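Local atomic coordinates of cytochrome P450 CYP260B1 (Sorangium cellulosum, PDB entry 5HIW), a protein that belongs to the cytochrome P450 family of haem-thiolate proteins and holds a protoporphyrin IX iron group inside a mostly helical fold. Residues 46-51 / 327-332; 283-286 / 291-294. All coordinates share one frame; numbering follows the deposited sequence. Where two conformers were deposited one is given.

Contact 1 (46-51 / 327-332); sequences ADVVAV and GMLNFG. With HEM (protoporphyrin IX containing Fe), chain B.
Leu329 reaches from the loop that passes along the haem to helix 45-53, where the neighbouring residues Val48 and Val49 receive it. CB points toward the helix but lies too far back to touch it, and CG, set beside the backbone N and anti to the carbonyl carbon (chi1 -71°), carries the fork forward. Only the two methyls make the contact: CD1 meets CG1 of Val48 at 4.1 Å, and CD2 meets CG2 of Val49, also at 4.1 Å. Each branch thus has its own valine: the side chain lies across Val49 at about a right angle and meets Val48 more obliquely. No hydrogen bond joins the segments, so this is a small apolar contact. Behind Leu329 the chain folds into a type I turn, Gly332 N bonding back to Leu329 O at 2.9 Å. The turn delivers Phe331 to the porphyrin, with Phe331 CE1 3.6 Å from HEM C3B. Gly332 N packs 3.6 Å from the methyl CMA of HEM. Phe331 bonds through its backbone to Cys338, as in the haem-binding loop of P450s, and its ring rests on helix 341-358. Met328 and Asn330 of the same loop lean on helix 261-271, and on the helix side Val48 packs against Val42 of strand 39-42.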
loop_
_atom_site.group_PDB
_atom_site.type_symbol
_atom_site.label_atom_id
_atom_site.label_comp_id
_atom_site.label_asym_id
_atom_site.label_seq_id
_atom_site.Cartn_x
_atom_site.Cartn_y
_atom_site.Cartn_z
ATOM N N ALA A 46 -17.542 9.831 -6.372
ATOM C CA ALA A 46 -18.856 9.389 -5.926
ATOM C C ALA A 46 -19.264 8.061 -6.488
ATOM O O ALA A 46 -19.912 7.292 -5.798
ATOM C CB ALA A 46 -19.931 10.458 -6.251
ATOM N N ASP A 47 -18.877 7.765 -7.742
ATOM C CA ASP A 47 -19.145 6.473 -8.316
ATOM C C ASP A 47 -18.255 5.390 -7.715
ATOM O O ASP A 47 -18.726 4.272 -7.452
ATOM C CB ASP A 47 -18.936 6.507 -9.812
ATOM C CG ASP A 47 -19.931 7.471 -10.536
ATOM O OD1 ASP A 47 -21.028 7.633 -9.993
ATOM O OD2 ASP A 47 -19.626 7.986 -11.635
ATOM N N VAL A 48 -17.019 5.737 -7.435
ATOM C CA VAL A 48 -16.132 4.766 -6.830
ATOM C C VAL A 48 -16.642 4.387 -5.396
ATOM O O VAL A 48 -16.767 3.231 -5.065
ATOM C CB VAL A 48 -14.665 5.268 -6.759
ATOM C CG1 VAL A 48 -13.828 4.298 -5.891
ATOM C CG2 VAL A 48 -14.069 5.344 -8.162
ATOM N N VAL A 49 -16.984 5.380 -4.599
ATOM C CA VAL A 49 -17.533 5.149 -3.242
ATOM C C VAL A 49 -18.791 4.320 -3.277
ATOM O O VAL A 49 -18.965 3.375 -2.481
ATOM C CB VAL A 49 -17.703 6.482 -2.543
ATOM C CG1 VAL A 49 -18.505 6.369 -1.258
ATOM C CG2 VAL A 49 -16.301 7.123 -2.286
ATOM N N ALA A 50 -19.675 4.641 -4.228
ATOM C CA ALA A 50 -20.897 3.816 -4.423
ATOM C C ALA A 50 -20.604 2.344 -4.724
ATOM O O ALA A 50 -21.249 1.419 -4.167
ATOM C CB ALA A 50 -21.761 4.457 -5.538
ATOM N N VAL A 51 -19.659 2.072 -5.646
ATOM C CA VAL A 51 -19.276 0.702 -5.941
ATOM C C VAL A 51 -18.749 0.053 -4.689
ATOM O O VAL A 51 -19.103 -1.103 -4.411
ATOM C CB VAL A 51 -18.190 0.575 -7.033
ATOM C CG1 VAL A 51 -17.687 -0.851 -7.133
ATOM C CG2 VAL A 51 -18.779 1.016 -8.381
ATOM N N GLY A 327 -11.173 11.557 3.636
ATOM C CA GLY A 327 -11.962 10.943 2.603
ATOM C C GLY A 327 -11.133 10.476 1.410
ATOM O O GLY A 327 -11.677 10.132 0.350
ATOM N N MET A 328 -9.831 10.387 1.615
ATOM C CA MET A 328 -8.931 9.817 0.587
ATOM C C MET A 328 -9.262 8.328 0.341
ATOM O O MET A 328 -9.838 7.656 1.191
ATOM C CB MET A 328 -7.482 10.032 1.052
ATOM C CG MET A 328 -6.937 11.435 0.823
ATOM S SD MET A 328 -7.236 12.459 2.297
ATOM C CE MET A 328 -6.042 11.838 3.444
ATOM N N LEU A 329 -8.897 7.799 -0.827
ATOM C CA LEU A 329 -9.258 6.477 -1.250
ATOM C C LEU A 329 -8.056 5.532 -1.225
ATOM O O LEU A 329 -8.171 4.406 -1.738
ATOM C CB LEU A 329 -9.784 6.545 -2.677
ATOM C CG LEU A 329 -11.191 7.221 -2.786
ATOM C CD1 LEU A 329 -11.573 7.330 -4.224
ATOM C CD2 LEU A 329 -12.265 6.542 -2.025
ATOM N N ASN A 330 -6.913 6.030 -0.776
ATOM C CA ASN A 330 -5.632 5.232 -0.823
ATOM C C ASN A 330 -5.739 3.930 -0.087
ATOM O O ASN A 330 -5.033 3.040 -0.445
ATOM C CB ASN A 330 -4.416 6.026 -0.369
ATOM C CG ASN A 330 -4.544 6.582 1.051
ATOM O OD1 ASN A 330 -5.502 7.245 1.371
ATOM N ND2 ASN A 330 -3.576 6.289 1.912
ATOM N N PHE A 331 -6.553 3.852 0.985
ATOM C CA PHE A 331 -6.750 2.633 1.733
ATOM C C PHE A 331 -8.106 2.015 1.387
ATOM O O PHE A 331 -8.609 1.153 2.089
ATOM C CB PHE A 331 -6.647 2.964 3.244
ATOM C CG PHE A 331 -5.273 3.308 3.739
ATOM C CD1 PHE A 331 -4.194 2.467 3.524
ATOM C CD2 PHE A 331 -5.054 4.467 4.478
ATOM C CE1 PHE A 331 -2.916 2.800 4.004
ATOM C CE2 PHE A 331 -3.798 4.819 4.920
ATOM C CZ PHE A 331 -2.732 3.976 4.743
ATOM N N GLY A 332 -8.736 2.461 0.301
ATOM C CA GLY A 332 -10.005 1.895 -0.076
ATOM C C GLY A 332 -11.143 2.514 0.720
ATOM O O GLY A 332 -11.077 3.694 1.127
HETATM C CHA HEM B . -6.779 -3.881 1.931
HETATM C CHB HEM B . -3.961 -0.230 0.393
HETATM C CHC HEM B . -0.755 -1.261 3.813
HETATM C CHD HEM B . -3.092 -5.366 4.612
HETATM C C1A HEM B . -6.347 -2.771 1.263
HETATM C C2A HEM B . -7.053 -2.087 0.236
HETATM C C3A HEM B . -6.278 -1.034 -0.173
HETATM C C4A HEM B . -5.030 -1.141 0.525
HETATM C CMA HEM B . -6.633 -0.025 -1.284
HETATM C CAA HEM B . -8.481 -2.372 -0.214
HETATM C CBA HEM B . -8.493 -3.560 -1.190
HETATM C CGA HEM B . -9.808 -3.729 -1.868
HETATM O O1A HEM B . -10.841 -3.136 -1.412
HETATM O O2A HEM B . -9.851 -4.294 -2.989
HETATM C C1B HEM B . -2.842 -0.218 1.135
HETATM C C2B HEM B . -1.869 0.836 1.040
HETATM C C3B HEM B . -0.962 0.538 2.038
HETATM C C4B HEM B . -1.373 -0.704 2.697
HETATM C CMB HEM B . -1.754 2.014 0.057
HETATM C CAB HEM B . 0.218 1.344 2.237
HETATM C CBB HEM B . 1.304 1.085 2.885
HETATM C C1C HEM B . -1.117 -2.494 4.353
HETATM C C2C HEM B . -0.384 -3.102 5.422
HETATM C C3C HEM B . -1.054 -4.275 5.634
HETATM C C4C HEM B . -2.121 -4.391 4.694
HETATM C CMC HEM B . 0.825 -2.428 6.026
HETATM C CAC HEM B . -0.765 -5.312 6.643
HETATM C CBC HEM B . -0.197 -4.994 7.797
HETATM C C1D HEM B . -4.293 -5.243 3.924
HETATM C C2D HEM B . -5.310 -6.322 4.035
HETATM C C3D HEM B . -6.333 -5.925 3.289
HETATM C C4D HEM B . -5.952 -4.605 2.762
HETATM C CMD HEM B . -5.185 -7.650 4.756
HETATM C CAD HEM B . -7.694 -6.615 3.098
HETATM C CBD HEM B . -8.654 -6.049 4.127
HETATM C CGD HEM B . -10.047 -6.691 4.061
HETATM O O1D HEM B . -10.476 -7.275 3.019
HETATM O O2D HEM B . -10.832 -6.638 5.066
HETATM N NA HEM B . -5.097 -2.139 1.434
HETATM N NB HEM B . -2.567 -1.007 2.199
HETATM N NC HEM B . -2.163 -3.211 3.968
HETATM N ND HEM B . -4.718 -4.234 3.125
HETATM FE FE HEM B . -3.686 -2.645 2.701
HETATM O O HOH W 1 -2.672 -3.842 1.026
#

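Contact 2 (283-286 / 291-294); sequences EREA and ETLA
A short two-stranded antiparallel hairpin at the protein surface is tied together here by one hydrogen-bonded pair, Ala286 with Leu293. Both bonds run between backbones: Ala286 N gives to Leu293 O at 2.9 Å, lying in the carbonyl plane, and Leu293 N returns to Ala286 O at 2.7 Å, almost straight in line with that carbonyl (175°). CB of Ala286 and CB of Leu293 leave on the same face of the hairpin. Leu293 CB also packs 3.4 Å from Ala286 O. Leu293 O has a second neighbour in Glu285, whose CA approaches at 3.3 Å in a CA-H...O contact. The first torsion of Glu285, with CG anti to its own N (chi1 173°), places CG 3.6 Å from the same Leu293 O; that Glu285 CG is also 4.2 Å from CG2 of Thr292. Glu285 and Thr292 are exposed, whereas Leu293 is buried. The hairpin, strands 286-288 and 291-293, follows strand 277-282 and leads into strand 298-302, two neighbours in the mixed sheet. At its base Glu283 makes a salt bridge to Arg61 and a hydrogen bond to Ser59 of edge strand 58-59.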
loop_
_atom_site.group_PDB
_atom_site.type_symbol
_atom_site.label_atom_id
_atom_site.label_comp_id
_atom_site.label_asym_id
_atom_site.label_seq_id
_atom_site.Cartn_x
_atom_site.Cartn_y
_atom_site.Cartn_z
ATOM N N GLU A 283 -21.364 -8.901 -10.170
ATOM C CA GLU A 283 -22.067 -10.151 -9.896
ATOM C C GLU A 283 -23.434 -10.170 -10.607
ATOM O O GLU A 283 -23.913 -11.203 -10.974
ATOM C CB GLU A 283 -22.236 -10.325 -8.376
ATOM C CG GLU A 283 -20.942 -10.629 -7.595
ATOM C CD GLU A 283 -20.384 -12.011 -7.819
ATOM O OE1 GLU A 283 -21.151 -12.796 -8.394
ATOM O OE2 GLU A 283 -19.208 -12.359 -7.421
ATOM N N ARG A 284 -24.025 -9.016 -10.777
ATOM C CA ARG A 284 -25.291 -8.863 -11.507
ATOM C C ARG A 284 -25.257 -7.570 -12.321
ATOM O O ARG A 284 -24.676 -6.574 -11.906
ATOM C CB ARG A 284 -26.498 -8.876 -10.550
ATOM C CG ARG A 284 -26.995 -7.503 -10.086
ATOM C CD ARG A 284 -28.007 -7.654 -8.969
ATOM N NE ARG A 284 -28.092 -6.452 -8.163
ATOM C CZ ARG A 284 -28.854 -6.326 -7.085
ATOM N NH1 ARG A 284 -29.595 -7.353 -6.660
ATOM N NH2 ARG A 284 -28.868 -5.178 -6.427
ATOM N N GLU A 285 -25.856 -7.574 -13.513
ATOM C CA GLU A 285 -25.807 -6.366 -14.354
ATOM C C GLU A 285 -26.083 -5.095 -13.563
ATOM O O GLU A 285 -27.015 -5.018 -12.749
ATOM C CB GLU A 285 -26.787 -6.434 -15.543
ATOM C CG GLU A 285 -26.912 -5.137 -16.350
ATOM C CD GLU A 285 -28.172 -5.080 -17.204
ATOM O OE1 GLU A 285 -28.236 -5.883 -18.161
ATOM O OE2 GLU A 285 -29.076 -4.228 -16.924
ATOM N N ALA A 286 -25.294 -4.062 -13.820
ATOM C CA ALA A 286 -25.539 -2.828 -13.112
ATOM C C ALA A 286 -25.155 -1.709 -14.012
ATOM O O ALA A 286 -24.521 -1.910 -15.067
ATOM C CB ALA A 286 -24.757 -2.771 -11.767
ATOM N N GLU A 291 -23.413 3.882 -17.902
ATOM C CA GLU A 291 -22.910 2.877 -18.729
ATOM C C GLU A 291 -23.371 1.608 -18.097
ATOM O O GLU A 291 -23.488 1.535 -16.863
ATOM C CB GLU A 291 -21.400 2.959 -18.770
ATOM C CG GLU A 291 -20.873 4.280 -19.321
ATOM C CD GLU A 291 -21.130 4.491 -20.826
ATOM O OE1 GLU A 291 -21.275 3.516 -21.572
ATOM O OE2 GLU A 291 -21.143 5.648 -21.266
ATOM N N THR A 292 -23.589 0.605 -18.943
ATOM C CA THR A 292 -24.029 -0.698 -18.511
ATOM C C THR A 292 -22.891 -1.614 -18.359
ATOM O O THR A 292 -22.000 -1.709 -19.227
ATOM C CB THR A 292 -25.020 -1.283 -19.531
ATOM O OG1 THR A 292 -26.281 -0.671 -19.279
ATOM C CG2 THR A 292 -25.122 -2.819 -19.418
ATOM N N LEU A 293 -22.930 -2.310 -17.238
ATOM C CA LEU A 293 -21.913 -3.233 -16.894
ATOM C C LEU A 293 -22.562 -4.600 -16.773
ATOM O O LEU A 293 -23.320 -4.857 -15.849
ATOM C CB LEU A 293 -21.249 -2.776 -15.583
ATOM C CG LEU A 293 -20.743 -1.308 -15.633
ATOM C CD1 LEU A 293 -20.287 -0.831 -14.264
ATOM C CD2 LEU A 293 -19.595 -1.198 -16.631
ATOM N N ALA A 294 -22.276 -5.463 -17.737
ATOM C CA ALA A 294 -22.792 -6.833 -17.735
ATOM C C ALA A 294 -22.328 -7.622 -16.502
ATOM O O ALA A 294 -21.154 -7.484 -16.087
ATOM C CB ALA A 294 -22.322 -7.543 -18.994
#

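In the fold
Along the chain the hairpin of contact 2 is nested inside the long loop that contact 1 closes: helix 45-53 comes first, then 283-286 and 291-294, and last the haem-side loop 327-332. The centres are about 19 Å apart and the nearest atoms about 6 Å, on the same side of the chain's centre, and the contacts do not touch. What links them is the six-stranded mixed sheet. Strand 39-42 runs just before helix 45-53 and pairs with 298-302, which follows the hairpin; 277-282, which precedes the hairpin, lies beside 298-302. Contact 1 is buried and joins the sheet's neighbouring helix to the haem loop, whereas contact 2 pairs the strands of a hairpin at the surface.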